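Side-chain contacts in ParB domain protein nuclease (Sulfolobus solfataricus, PDB 5K5D), which probably takes part in DNA partition as the ParB component of a pNOB8-like archaeal segregation system: residues V160-G165 / I197-T202; D235-L240 / P247-R252. The protein carries 4 engineered substitutions. All coordinates share one frame; numbering follows the deposited sequence.

How the contacts relate
From the N terminus, the chain first runs through the ParB-like N-terminal region and the long helix 109-128. Contact 1 then closes a loop of 31 residues, bringing strand 159-161 and the turn after it against the end of helix 189-201. Contact 2 opens only after contact 1 has closed, so the two are in series, neither nested nor crossed. It spans just six residues and packs helix 234-238 and the turn that follows against helix 242-250. The centres of the two contacts are about 19 Å apart and their nearest atoms about 6 Å, without touching. Helix 203-210 links them: Leu206 meets Arg199 of contact 1, while Trp204 and Tyr208 meet Leu237 and Ile249 of contact 2.

Contact 1 (V160-G165 / I197-T202); sequences VTLDDG and ILRINT
Val160 divides its two methyl groups between neighbouring residues of the helix end, CG1 going to Ile200 and CG2 to Arg199. The backbones come close here, with Val160 CA 5.0 Å from Ile200 CA, and the valine crosses both partners at about a right angle. CG1 sits between the backbone N and the carbonyl carbon (chi1 67°), which sets it 3.7 Å from Ile200 CG1 and 3.8 Å from Ile200 CD1, so it rests against the CG1-CD1 arm of Ile200. CG2 approaches the guanidinium obliquely, 3.9 Å from Arg199 NH1. Leu162 supplies a second, differently oriented contact to the same group: its CD2 lies over one guanidinium face, displaced toward the rim and 3.6 Å from Arg199 NH2. A bend in the arginine chain at chi2 (-87°) carries the guanidinium toward the strand side. Its charge is answered by Asp121, whose OD2 forms a salt bridge with NH2; this bridge and the methyl contacts probably both help to set how the flat group lies. No hydrogen bond joins the segments. Replacing Val160 by alanine removes both CG methyls, and is likely to leave a gap beside Ile200 CG1 and CD1 and to take away the contact at Arg199 NH1. Val160 also pairs through its backbone with Ile168, within the two-stranded antiparallel sheet 159-161/167-169. The contact thus lays this hairpin on helix 189-201, with Ala170 and Tyr173 of helix 170-180 against Ile200, Gln117 of helix 109-128 against Arg199, and Lys125 of that helix touching Leu162.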
loop_
_atom_site.group_PDB
_atom_site.type_symbol
_atom_site.label_atom_id
_atom_site.label_comp_id
_atom_site.label_asym_id
_atom_site.label_seq_id
_atom_site.Cartn_x
_atom_site.Cartn_y
_atom_site.Cartn_z
ATOM N N VAL B 160 6.029 -12.067 -10.693
ATOM C CA VAL B 160 5.185 -12.554 -9.614
ATOM C C VAL B 160 3.770 -12.746 -10.146
ATOM O O VAL B 160 3.365 -12.096 -11.115
ATOM C CB VAL B 160 5.181 -11.593 -8.410
ATOM C CG1 VAL B 160 4.496 -10.285 -8.772
ATOM C CG2 VAL B 160 4.507 -12.247 -7.202
ATOM N N THR B 161 3.030 -13.657 -9.528
ATOM C CA THR B 161 1.676 -13.963 -9.970
ATOM C C THR B 161 0.661 -13.643 -8.886
ATOM O O THR B 161 0.605 -14.312 -7.856
ATOM C CB THR B 161 1.534 -15.441 -10.377
ATOM O OG1 THR B 161 2.437 -15.727 -11.451
ATOM C CG2 THR B 161 0.104 -15.741 -10.825
ATOM N N LEU B 162 -0.143 -12.615 -9.128
ATOM C CA LEU B 162 -1.137 -12.179 -8.157
ATOM C C LEU B 162 -2.278 -13.186 -8.075
ATOM O O LEU B 162 -2.330 -14.141 -8.848
ATOM C CB LEU B 162 -1.667 -10.793 -8.523
ATOM C CG LEU B 162 -0.595 -9.763 -8.893
ATOM C CD1 LEU B 162 -1.229 -8.443 -9.313
ATOM C CD2 LEU B 162 0.389 -9.554 -7.745
ATOM N N ASP B 163 -3.192 -12.961 -7.141
ATOM C CA ASP B 163 -4.275 -13.903 -6.887
ATOM C C ASP B 163 -5.400 -13.791 -7.915
ATOM O O ASP B 163 -6.574 -13.941 -7.579
ATOM C CB ASP B 163 -4.838 -13.683 -5.483
ATOM C CG ASP B 163 -5.559 -12.352 -5.351
ATOM O OD1 ASP B 163 -5.212 -11.407 -6.094
ATOM O OD2 ASP B 163 -6.479 -12.252 -4.510
ATOM N N ASP B 164 -5.042 -13.528 -9.166
ATOM C CA ASP B 164 -6.033 -13.391 -10.226
ATOM C C ASP B 164 -5.454 -13.857 -11.553
ATOM O O ASP B 164 -6.139 -13.846 -12.577
ATOM C CB ASP B 164 -6.481 -11.935 -10.356
ATOM C CG ASP B 164 -5.431 -11.066 -11.015
ATOM O OD1 ASP B 164 -5.808 -10.139 -11.761
ATOM O OD2 ASP B 164 -4.224 -11.318 -10.794
ATOM N N GLY B 165 -4.185 -14.251 -11.534
ATOM C CA GLY B 165 -3.512 -14.711 -12.735
ATOM C C GLY B 165 -2.674 -13.631 -13.389
ATOM O O GLY B 165 -1.857 -13.911 -14.268
ATOM N N ILE B 197 11.589 -4.805 -6.170
ATOM C CA ILE B 197 12.368 -6.040 -6.199
ATOM C C ILE B 197 11.892 -7.034 -5.143
ATOM O O ILE B 197 11.774 -8.228 -5.408
ATOM C CB ILE B 197 13.867 -5.765 -6.006
ATOM C CG1 ILE B 197 14.400 -4.948 -7.183
ATOM C CG2 ILE B 197 14.635 -7.073 -5.870
ATOM C CD1 ILE B 197 15.878 -4.664 -7.113
ATOM N N LEU B 198 11.617 -6.540 -3.941
ATOM C CA LEU B 198 11.127 -7.403 -2.882
ATOM C C LEU B 198 9.734 -7.914 -3.225
ATOM O O LEU B 198 9.424 -9.081 -3.011
ATOM C CB LEU B 198 11.095 -6.666 -1.538
ATOM C CG LEU B 198 12.415 -6.129 -0.982
ATOM C CD1 LEU B 198 12.201 -5.528 0.395
ATOM C CD2 LEU B 198 13.474 -7.217 -0.936
ATOM N N ARG B 199 8.901 -7.034 -3.766
ATOM C CA ARG B 199 7.514 -7.382 -4.041
ATOM C C ARG B 199 7.416 -8.535 -5.031
ATOM O O ARG B 199 6.524 -9.381 -4.928
ATOM C CB ARG B 199 6.751 -6.165 -4.563
ATOM C CG ARG B 199 5.255 -6.231 -4.324
ATOM C CD ARG B 199 4.551 -6.952 -5.447
ATOM N NE ARG B 199 3.179 -7.291 -5.090
ATOM C CZ ARG B 199 2.787 -8.499 -4.704
ATOM N NH1 ARG B 199 3.668 -9.490 -4.633
ATOM N NH2 ARG B 199 1.515 -8.719 -4.397
ATOM N N ILE B 200 8.347 -8.569 -5.979
ATOM C CA ILE B 200 8.325 -9.569 -7.044
ATOM C C ILE B 200 9.162 -10.804 -6.717
ATOM O O ILE B 200 8.727 -11.937 -6.936
ATOM C CB ILE B 200 8.785 -8.963 -8.386
ATOM C CG1 ILE B 200 7.586 -8.367 -9.127
ATOM C CG2 ILE B 200 9.478 -10.012 -9.245
ATOM C CD1 ILE B 200 6.840 -7.303 -8.336
ATOM N N ASN B 201 10.359 -10.582 -6.185
ATOM C CA ASN B 201 11.264 -11.687 -5.895
ATOM C C ASN B 201 10.962 -12.383 -4.572
ATOM O O ASN B 201 11.081 -13.604 -4.465
ATOM C CB ASN B 201 12.721 -11.219 -5.931
ATOM C CG ASN B 201 13.183 -10.859 -7.330
ATOM O OD1 ASN B 201 13.683 -11.706 -8.065
ATOM N ND2 ASN B 201 13.013 -9.597 -7.706
ATOM N N THR B 202 10.548 -11.607 -3.576
ATOM C CA THR B 202 10.396 -12.133 -2.224
ATOM C C THR B 202 9.186 -11.544 -1.479
ATOM O O THR B 202 9.339 -10.814 -0.499
ATOM C CB THR B 202 11.690 -11.903 -1.416
ATOM O OG1 THR B 202 11.575 -12.512 -0.126
ATOM C CG2 THR B 202 11.970 -10.410 -1.264
#

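Contact 2 (D235-L240 / P247-R252); sequences DKLKDL and PLITTR
Two consecutive helices of the Ssol_1539-like second domain, 234-238 and 242-250, pack through Leu237 and Leu240 on the first side and Leu248 and Ile249 on the second. The link between the helices is short, and all four touching side chains are buried. The contact is purely apolar, with no hydrogen bond between the segments, and the backbones stay well apart: the nearest CA atoms, those of Leu237 and Leu248, are 9.4 Å from each other. The branch ends therefore do the touching. Both Leu237 and Leu248 hold CG anti to the backbone N (chi1 175° and -155°), and the two side chains cross obliquely, bringing Leu237 CD1 to 4.1 Å from Leu248 CD2. Leu237 CD1 also reaches Ile249 CD1, at 4.2 Å, so one methyl serves two successive residues of the partner helix. In the turn, a bond from Leu240 N to Leu237 O, 3.2 Å long, ties Leu240 to the residue whose side chain it joins in the contact. Other helices complete the surroundings: Ile224 of helix 218-230 touches both Leu237 and Ile249, Met267 of helix 264-271 meets Leu248, and Ile270 of the same helix meets Leu240. Leu240 comes to Leu248 at about a right angle, its CD1 4.2 Å from Leu248 CD2. Since Leu237 CD1 and Leu240 CD1 are likewise 4.2 Å apart, the three methyl carbons, two from the first segment and Leu248 CD2 from the second, form a nearly equilateral triangle.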
loop_
_atom_site.group_PDB
_atom_site.type_symbol
_atom_site.label_atom_id
_atom_site.label_comp_id
_atom_site.label_asym_id
_atom_site.label_seq_id
_atom_site.Cartn_x
_atom_site.Cartn_y
_atom_site.Cartn_z
ATOM N N ASP B 235 16.190 -19.282 -0.266
ATOM C CA ASP B 235 15.113 -20.261 -0.122
ATOM C C ASP B 235 15.097 -20.958 1.229
ATOM O O ASP B 235 14.035 -21.340 1.726
ATOM C CB ASP B 235 15.186 -21.312 -1.231
ATOM C CG ASP B 235 14.791 -20.759 -2.584
ATOM O OD1 ASP B 235 13.888 -19.898 -2.629
ATOM O OD2 ASP B 235 15.383 -21.183 -3.599
ATOM N N LYS B 236 16.276 -21.149 1.813
ATOM C CA LYS B 236 16.354 -21.758 3.133
ATOM C C LYS B 236 15.684 -20.838 4.147
ATOM O O LYS B 236 14.929 -21.292 5.006
ATOM C CB LYS B 236 17.803 -22.049 3.524
ATOM C CG LYS B 236 18.446 -23.166 2.722
ATOM C CD LYS B 236 19.890 -23.374 3.151
ATOM C CE LYS B 236 20.543 -24.537 2.423
ATOM N NZ LYS B 236 21.894 -24.835 2.989
ATOM N N LEU B 237 15.950 -19.542 4.024
ATOM C CA LEU B 237 15.329 -18.545 4.891
ATOM C C LEU B 237 13.825 -18.496 4.673
ATOM O O LEU B 237 13.050 -18.492 5.626
ATOM C CB LEU B 237 15.932 -17.163 4.640
ATOM C CG LEU B 237 15.285 -16.009 5.407
ATOM C CD1 LEU B 237 15.334 -16.253 6.905
ATOM C CD2 LEU B 237 15.944 -14.690 5.056
ATOM N N LYS B 238 13.417 -18.454 3.408
ATOM C CA LYS B 238 12.003 -18.388 3.055
ATOM C C LYS B 238 11.251 -19.624 3.539
ATOM O O LYS B 238 10.108 -19.528 3.984
ATOM C CB LYS B 238 11.843 -18.249 1.540
ATOM C CG LYS B 238 10.430 -18.494 1.030
ATOM C CD LYS B 238 10.416 -18.665 -0.490
ATOM C CE LYS B 238 9.012 -18.959 -1.004
ATOM N NZ LYS B 238 9.020 -19.477 -2.400
ATOM N N ASP B 239 11.898 -20.782 3.445
ATOM C CA ASP B 239 11.258 -22.047 3.793
ATOM C C ASP B 239 11.390 -22.360 5.277
ATOM O O ASP B 239 10.887 -23.375 5.756
ATOM C CB ASP B 239 11.837 -23.189 2.957
ATOM C CG ASP B 239 11.488 -23.067 1.490
ATOM O OD1 ASP B 239 10.452 -22.439 1.180
ATOM O OD2 ASP B 239 12.246 -23.598 0.647
ATOM N N LEU B 240 12.075 -21.482 6.000
ATOM C CA LEU B 240 12.222 -21.632 7.437
ATOM C C LEU B 240 10.843 -21.666 8.079
ATOM O O LEU B 240 9.903 -21.071 7.560
ATOM C CB LEU B 240 13.029 -20.469 8.013
ATOM C CG LEU B 240 14.296 -20.806 8.799
ATOM C CD1 LEU B 240 14.827 -19.558 9.491
ATOM C CD2 LEU B 240 14.024 -21.907 9.812
ATOM N N PRO B 247 11.205 -14.496 14.432
ATOM C CA PRO B 247 12.115 -13.826 15.369
ATOM C C PRO B 247 13.413 -13.390 14.699
ATOM O O PRO B 247 13.985 -12.353 15.050
ATOM C CB PRO B 247 12.389 -14.903 16.425
ATOM C CG PRO B 247 12.144 -16.190 15.729
ATOM C CD PRO B 247 11.036 -15.923 14.753
ATOM N N LEU B 248 13.866 -14.178 13.733
ATOM C CA LEU B 248 15.102 -13.888 13.016
ATOM C C LEU B 248 14.998 -12.608 12.192
ATOM O O LEU B 248 16.006 -11.981 11.878
ATOM C CB LEU B 248 15.451 -15.060 12.098
ATOM C CG LEU B 248 16.924 -15.232 11.732
ATOM C CD1 LEU B 248 17.714 -15.686 12.950
ATOM C CD2 LEU B 248 17.069 -16.231 10.599
ATOM N N ILE B 249 13.775 -12.221 11.840
ATOM C CA ILE B 249 13.567 -11.100 10.928
ATOM C C ILE B 249 12.932 -9.881 11.587
ATOM O O ILE B 249 13.342 -8.745 11.339
ATOM C CB ILE B 249 12.706 -11.523 9.718
ATOM C CG1 ILE B 249 13.446 -12.565 8.879
ATOM C CG2 ILE B 249 12.345 -10.318 8.869
ATOM C CD1 ILE B 249 12.631 -13.109 7.729
ATOM N N THR B 250 11.927 -10.118 12.422
ATOM C CA THR B 250 11.149 -9.033 13.000
ATOM C C THR B 250 11.850 -8.414 14.190
ATOM O O THR B 250 11.385 -7.424 14.756
ATOM C CB THR B 250 9.779 -9.519 13.443
ATOM O OG1 THR B 250 9.923 -10.369 14.589
ATOM C CG2 THR B 250 9.116 -10.284 12.312
ATOM N N THR B 251 12.974 -9.003 14.573
ATOM C CA THR B 251 13.729 -8.502 15.706
ATOM C C THR B 251 15.111 -8.031 15.272
ATOM O O THR B 251 15.707 -8.583 14.341
ATOM C CB THR B 251 13.864 -9.570 16.808
ATOM O OG1 THR B 251 12.560 -9.967 17.249
ATOM C CG2 THR B 251 14.636 -9.017 17.989
ATOM N N ARG B 252 15.608 -6.997 15.943
ATOM C CA ARG B 252 16.968 -6.528 15.716
ATOM C C ARG B 252 17.972 -7.610 16.111
ATOM O O ARG B 252 18.993 -7.796 15.449
ATOM C CB ARG B 252 17.234 -5.250 16.510
ATOM C CG ARG B 252 18.639 -4.701 16.329
ATOM C CD ARG B 252 18.886 -3.474 17.193
ATOM N NE ARG B 252 20.230 -2.943 16.985
ATOM C CZ ARG B 252 21.315 -3.390 17.609
ATOM N NH1 ARG B 252 22.499 -2.849 17.355
ATOM N NH2 ARG B 252 21.213 -4.379 18.488
#